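Local coordinates for glycosylation Associate Protein 3 (Streptococcus agalactiae serotype V, PDB 6OYC) that belongs to the Gap123 complex and probably acts as a lectin-like partner in the glycosylation and accessory Sec-dependent secretion of streptococcal proteins, at residues T21-L26 / V30-P35; L123-A126 / D130-F133. All blocks are in the same frame, centred on the assembly; numbering follows the deposited sequence.

Interaction 1 of 2, residues T21-L26 / V30-P35; sequences TKLQFL and VCFENP
Thr21 lowers its methyl group onto one face of the Phe32 ring, CG2 standing 3.6 Å from the ring centroid and displaced toward the CD2-CE2 rim. A chi1 of -60° sets OG1 beside the backbone N and CG2 anti to it; the methyl takes the ring face while the hydroxyl, near the same rim, receives a hydrogen bond of 2.7 Å from Asn34 ND2 to Thr21 OG1. The donor hydrogen approaches fairly straight (159°), and OG1 lies close to the amide plane of Asn34, whose OD1 makes weak bonds to the backbone N atoms of Leu36 and Ala37. Beside this pair, the branch end of Leu23 drops into the notch between two neighbours: CD2 is 3.9 Å from Phe32 CD2 and equally far from Val30 CG1. The backbones beneath form a two-stranded antiparallel beta hairpin, in which Lys22-Glu33 and Gln24-Cys31 are the hydrogen-bonded pairs, while Leu23-Phe32 and Phe25-Val30 are non-hydrogen-bonded. Val30 lies alongside Phe25, CG1 over the ring face at 4.3 Å from its centroid and CG2 3.6 Å from Phe25 CE2. Trp9 adds an edge-to-face contact to that ring. On the opposite face, with Gln24 and Cys31, Lys22 and Glu33 run side by side, Lys22 CD lying 3.7 Å from Glu33 OE1, yet Lys22 NZ remains 4.8 Å from Glu33 OE2, too far for a salt bridge.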
loop_
_atom_site.group_PDB
_atom_site.type_symbol
_atom_site.label_atom_id
_atom_site.label_comp_id
_atom_site.label_asym_id
_atom_site.label_seq_id
_atom_site.Cartn_x
_atom_site.Cartn_y
_atom_site.Cartn_z
ATOM N N THR C 21 13.843 -18.691 -14.778
ATOM C CA THR C 21 13.900 -17.348 -14.209
ATOM C C THR C 21 14.254 -17.373 -12.721
ATOM O O THR C 21 13.799 -18.234 -11.964
ATOM C CB THR C 21 12.560 -16.643 -14.420
ATOM O OG1 THR C 21 12.278 -16.551 -15.820
ATOM C CG2 THR C 21 12.562 -15.260 -13.804
ATOM N N LYS C 22 15.084 -16.422 -12.300
ATOM C CA LYS C 22 15.325 -16.180 -10.881
ATOM C C LYS C 22 14.367 -15.085 -10.421
ATOM O O LYS C 22 14.439 -13.942 -10.884
ATOM C CB LYS C 22 16.785 -15.820 -10.635
ATOM C CG LYS C 22 17.716 -16.924 -11.145
ATOM C CD LYS C 22 19.184 -16.551 -11.084
ATOM C CE LYS C 22 20.035 -17.762 -11.430
ATOM N NZ LYS C 22 21.451 -17.405 -11.690
ATOM N N LEU C 23 13.421 -15.459 -9.568
ATOM C CA LEU C 23 12.468 -14.526 -8.988
ATOM C C LEU C 23 12.772 -14.333 -7.519
ATOM O O LEU C 23 12.967 -15.303 -6.780
ATOM C CB LEU C 23 11.026 -14.989 -9.148
ATOM C CG LEU C 23 10.466 -15.044 -10.561
ATOM C CD1 LEU C 23 9.221 -15.899 -10.520
ATOM C CD2 LEU C 23 10.179 -13.643 -11.128
ATOM N N GLN C 24 12.799 -13.086 -7.091
ATOM C CA GLN C 24 12.980 -12.775 -5.690
ATOM C C GLN C 24 11.811 -11.922 -5.230
ATOM O O GLN C 24 11.491 -10.913 -5.872
ATOM C CB GLN C 24 14.301 -12.071 -5.469
ATOM C CG GLN C 24 14.370 -11.467 -4.100
ATOM C CD GLN C 24 15.773 -11.295 -3.612
ATOM O OE1 GLN C 24 16.043 -11.487 -2.426
ATOM N NE2 GLN C 24 16.688 -10.925 -4.520
ATOM N N PHE C 25 11.179 -12.336 -4.126
ATOM C CA PHE C 25 10.028 -11.635 -3.553
ATOM C C PHE C 25 10.533 -10.751 -2.426
ATOM O O PHE C 25 10.692 -11.200 -1.288
ATOM C CB PHE C 25 8.951 -12.616 -3.099
ATOM C CG PHE C 25 8.293 -13.301 -4.248
ATOM C CD1 PHE C 25 8.937 -14.349 -4.904
ATOM C CD2 PHE C 25 7.084 -12.841 -4.746
ATOM C CE1 PHE C 25 8.365 -14.959 -6.008
ATOM C CE2 PHE C 25 6.504 -13.447 -5.845
ATOM C CZ PHE C 25 7.148 -14.499 -6.487
ATOM N N LEU C 26 10.804 -9.496 -2.771
ATOM C CA LEU C 26 11.304 -8.481 -1.851
ATOM C C LEU C 26 10.124 -7.647 -1.370
ATOM O O LEU C 26 9.659 -6.743 -2.075
ATOM C CB LEU C 26 12.341 -7.603 -2.540
ATOM C CG LEU C 26 13.631 -8.353 -2.838
ATOM C CD1 LEU C 26 14.478 -7.605 -3.856
ATOM C CD2 LEU C 26 14.405 -8.611 -1.543
ATOM N N VAL C 30 8.490 -7.806 -6.720
ATOM C CA VAL C 30 9.097 -8.995 -7.308
ATOM C C VAL C 30 10.234 -8.566 -8.231
ATOM O O VAL C 30 10.029 -7.759 -9.148
ATOM C CB VAL C 30 8.065 -9.848 -8.070
ATOM C CG1 VAL C 30 8.688 -11.153 -8.519
ATOM C CG2 VAL C 30 6.851 -10.109 -7.193
ATOM N N CYS C 31 11.429 -9.096 -7.985
ATOM C CA CYS C 31 12.583 -8.881 -8.856
ATOM C C CYS C 31 12.771 -10.084 -9.786
ATOM O O CYS C 31 12.875 -11.230 -9.329
ATOM C CB CYS C 31 13.855 -8.628 -8.043
ATOM S SG CYS C 31 15.362 -8.425 -9.082
ATOM N N PHE C 32 12.821 -9.813 -11.083
ATOM C CA PHE C 32 12.911 -10.825 -12.125
ATOM C C PHE C 32 14.288 -10.758 -12.776
ATOM O O PHE C 32 14.776 -9.676 -13.115
ATOM C CB PHE C 32 11.801 -10.594 -13.156
ATOM C CG PHE C 32 11.893 -11.438 -14.401
ATOM C CD1 PHE C 32 12.925 -11.264 -15.324
ATOM C CD2 PHE C 32 10.889 -12.354 -14.688
ATOM C CE1 PHE C 32 12.990 -12.030 -16.472
ATOM C CE2 PHE C 32 10.939 -13.113 -15.834
ATOM C CZ PHE C 32 11.989 -12.955 -16.731
ATOM N N GLU C 33 14.901 -11.920 -12.976
ATOM C CA GLU C 33 16.187 -11.995 -13.659
ATOM C C GLU C 33 16.190 -13.241 -14.531
ATOM O O GLU C 33 16.201 -14.366 -14.021
ATOM C CB GLU C 33 17.348 -12.018 -12.664
ATOM C CG GLU C 33 18.711 -12.123 -13.333
ATOM C CD GLU C 33 19.785 -12.593 -12.376
ATOM O OE1 GLU C 33 19.463 -12.824 -11.189
ATOM O OE2 GLU C 33 20.946 -12.742 -12.810
ATOM N N ASN C 34 16.159 -13.043 -15.845
ATOM C CA ASN C 34 16.291 -14.142 -16.797
ATOM C C ASN C 34 17.091 -13.623 -17.980
ATOM O O ASN C 34 16.541 -13.018 -18.911
ATOM C CB ASN C 34 14.932 -14.690 -17.227
ATOM C CG ASN C 34 15.048 -16.003 -17.942
ATOM O OD1 ASN C 34 16.028 -16.243 -18.645
ATOM N ND2 ASN C 34 14.046 -16.866 -17.781
ATOM N N PRO C 35 18.410 -13.839 -17.971
ATOM C CA PRO C 35 19.254 -13.242 -19.015
ATOM C C PRO C 35 18.975 -13.812 -20.381
ATOM O O PRO C 35 19.222 -13.141 -21.388
ATOM C CB PRO C 35 20.683 -13.568 -18.550
ATOM C CG PRO C 35 20.543 -14.111 -17.140
ATOM C CD PRO C 35 19.182 -14.705 -17.066
#

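Interaction 2 of 2, residues L123-A126 / D130-F133; sequences LINA and DFTF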
loop_
_atom_site.group_PDB
_atom_site.type_symbol
_atom_site.label_atom_id
_atom_site.label_comp_id
_atom_site.label_asym_id
_atom_site.label_seq_id
_atom_site.Cartn_x
_atom_site.Cartn_y
_atom_site.Cartn_z
ATOM N N LEU C 123 0.388 -10.486 -16.405
ATOM C CA LEU C 123 1.687 -9.894 -16.680
ATOM C C LEU C 123 2.383 -10.746 -17.730
ATOM O O LEU C 123 2.501 -11.966 -17.565
ATOM C CB LEU C 123 2.518 -9.855 -15.403
ATOM C CG LEU C 123 3.523 -8.756 -15.100
ATOM C CD1 LEU C 123 2.816 -7.405 -15.045
ATOM C CD2 LEU C 123 4.220 -9.066 -13.756
ATOM N N ILE C 124 2.828 -10.123 -18.815
ATOM C CA ILE C 124 3.437 -10.861 -19.915
ATOM C C ILE C 124 4.828 -10.305 -20.200
ATOM O O ILE C 124 4.994 -9.097 -20.408
ATOM C CB ILE C 124 2.553 -10.832 -21.169
ATOM C CG1 ILE C 124 1.180 -11.412 -20.833
ATOM C CG2 ILE C 124 3.203 -11.630 -22.277
ATOM C CD1 ILE C 124 0.240 -11.479 -21.993
ATOM N N ASN C 125 5.821 -11.197 -20.197
ATOM C CA ASN C 125 7.206 -10.858 -20.503
ATOM C C ASN C 125 7.432 -10.995 -22.003
ATOM O O ASN C 125 7.174 -12.062 -22.576
ATOM C CB ASN C 125 8.171 -11.770 -19.737
ATOM C CG ASN C 125 9.634 -11.376 -19.928
ATOM O OD1 ASN C 125 9.956 -10.197 -20.054
ATOM N ND2 ASN C 125 10.521 -12.364 -19.945
ATOM N N ALA C 126 7.916 -9.922 -22.630
ATOM C CA ALA C 126 8.208 -9.926 -24.059
ATOM C C ALA C 126 9.702 -9.733 -24.325
ATOM O O ALA C 126 10.108 -8.722 -24.909
ATOM C CB ALA C 126 7.392 -8.837 -24.762
ATOM N N ASP C 130 15.519 -8.198 -17.146
ATOM C CA ASP C 130 15.498 -7.774 -15.755
ATOM C C ASP C 130 14.395 -6.747 -15.570
ATOM O O ASP C 130 14.304 -5.788 -16.338
ATOM C CB ASP C 130 16.811 -7.122 -15.305
ATOM C CG ASP C 130 18.007 -7.978 -15.560
ATOM O OD1 ASP C 130 18.437 -8.040 -16.726
ATOM O OD2 ASP C 130 18.550 -8.558 -14.593
ATOM N N PHE C 131 13.587 -6.940 -14.532
ATOM C CA PHE C 131 12.656 -5.912 -14.096
ATOM C C PHE C 131 12.280 -6.150 -12.638
ATOM O O PHE C 131 12.436 -7.258 -12.109
ATOM C CB PHE C 131 11.410 -5.873 -14.991
ATOM C CG PHE C 131 10.556 -7.122 -14.917
ATOM C CD1 PHE C 131 9.612 -7.275 -13.913
ATOM C CD2 PHE C 131 10.684 -8.119 -15.860
ATOM C CE1 PHE C 131 8.826 -8.410 -13.851
ATOM C CE2 PHE C 131 9.893 -9.262 -15.803
ATOM C CZ PHE C 131 8.971 -9.408 -14.801
ATOM N N THR C 132 11.763 -5.089 -12.002
ATOM C CA THR C 132 11.154 -5.149 -10.678
ATOM C C THR C 132 9.695 -4.747 -10.808
ATOM O O THR C 132 9.394 -3.610 -11.179
ATOM C CB THR C 132 11.858 -4.229 -9.671
ATOM O OG1 THR C 132 13.202 -4.676 -9.468
ATOM C CG2 THR C 132 11.124 -4.249 -8.324
ATOM N N PHE C 133 8.795 -5.673 -10.497
ATOM C CA PHE C 133 7.363 -5.411 -10.520
ATOM C C PHE C 133 6.896 -5.025 -9.123
ATOM O O PHE C 133 7.233 -5.698 -8.142
ATOM C CB PHE C 133 6.590 -6.632 -11.013
ATOM C CG PHE C 133 5.098 -6.493 -10.891
ATOM C CD1 PHE C 133 4.368 -5.828 -11.871
ATOM C CD2 PHE C 133 4.424 -7.010 -9.788
ATOM C CE1 PHE C 133 2.990 -5.693 -11.755
ATOM C CE2 PHE C 133 3.060 -6.882 -9.668
ATOM C CZ PHE C 133 2.336 -6.227 -10.651
#
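Leu123 grips the Phe133 ring with both of its methyl branches. CD2 hangs over one face, 4.1 Å from the ring centroid and 23° off the normal, shifted toward the CG-CD1 side of the rim. CD1 sits farther along the same flank, 3.7 Å from Phe133 CE1, so the fork of the leucine follows one side of the ring rather than its middle. Phe133 starts out toward segment 123-126, and chi1 of 172° sets CG anti to its backbone N, with the CG-CD1-CE1 side of the ring against the leucine. Trp9 and Leu74 also pack against both Leu123 and Phe133.

Two residues on, Asn125 turns inward again and faces Phe131. The touch is lighter: OD1 comes obliquely to within 4.4 Å of Phe131 CE2. This oxygen is engaged by the backbone N of Cys128, a bond within the short connection between the segments that satisfies a buried polar atom next to an aromatic ring. Phe131 is further enclosed by Leu43, Leu78, Leu84 and Trp9.

No hydrogen bond joins the two segments, and their backbones stay well apart, with 9.5 Å between Leu123 CA and Phe133 CA. Such spacing belongs to facing layers, not to neighbouring strands. Segment 123-126 comes from the sheet of strands 41-47, 118-125, 84-91 and 97-103, and segment 130-133 from the sheet holding 29-33 and 130-140; their inward side chains meet between the layers as in the core of a beta sandwich, consistent with the galactose-binding-domain-like relatives of this accessory Sec family.

Interactions 1 and 2 illustrate two ways in which a beta domain is held together. Interaction 1 works within one sheet, by backbone hydrogen bonds together with side-chain contacts on both faces, along a hairpin that is partly exposed and carries polar and charged groups on one side; interaction 2 is wholly buried and spans two sheets through side chains alone. They share the sheet in which strand 29-33 is the direct neighbour of strand 130-140: Val30 O lies 2.8 Å from Phe133 N, and Phe32 N lies 2.8 Å from Phe131 O, both probable hydrogen bonds. The rings of Phe32 and Phe131 also stack, carrying the hydrophobic face of the hairpin into the core, while Trp9 packs against residues of both contacts.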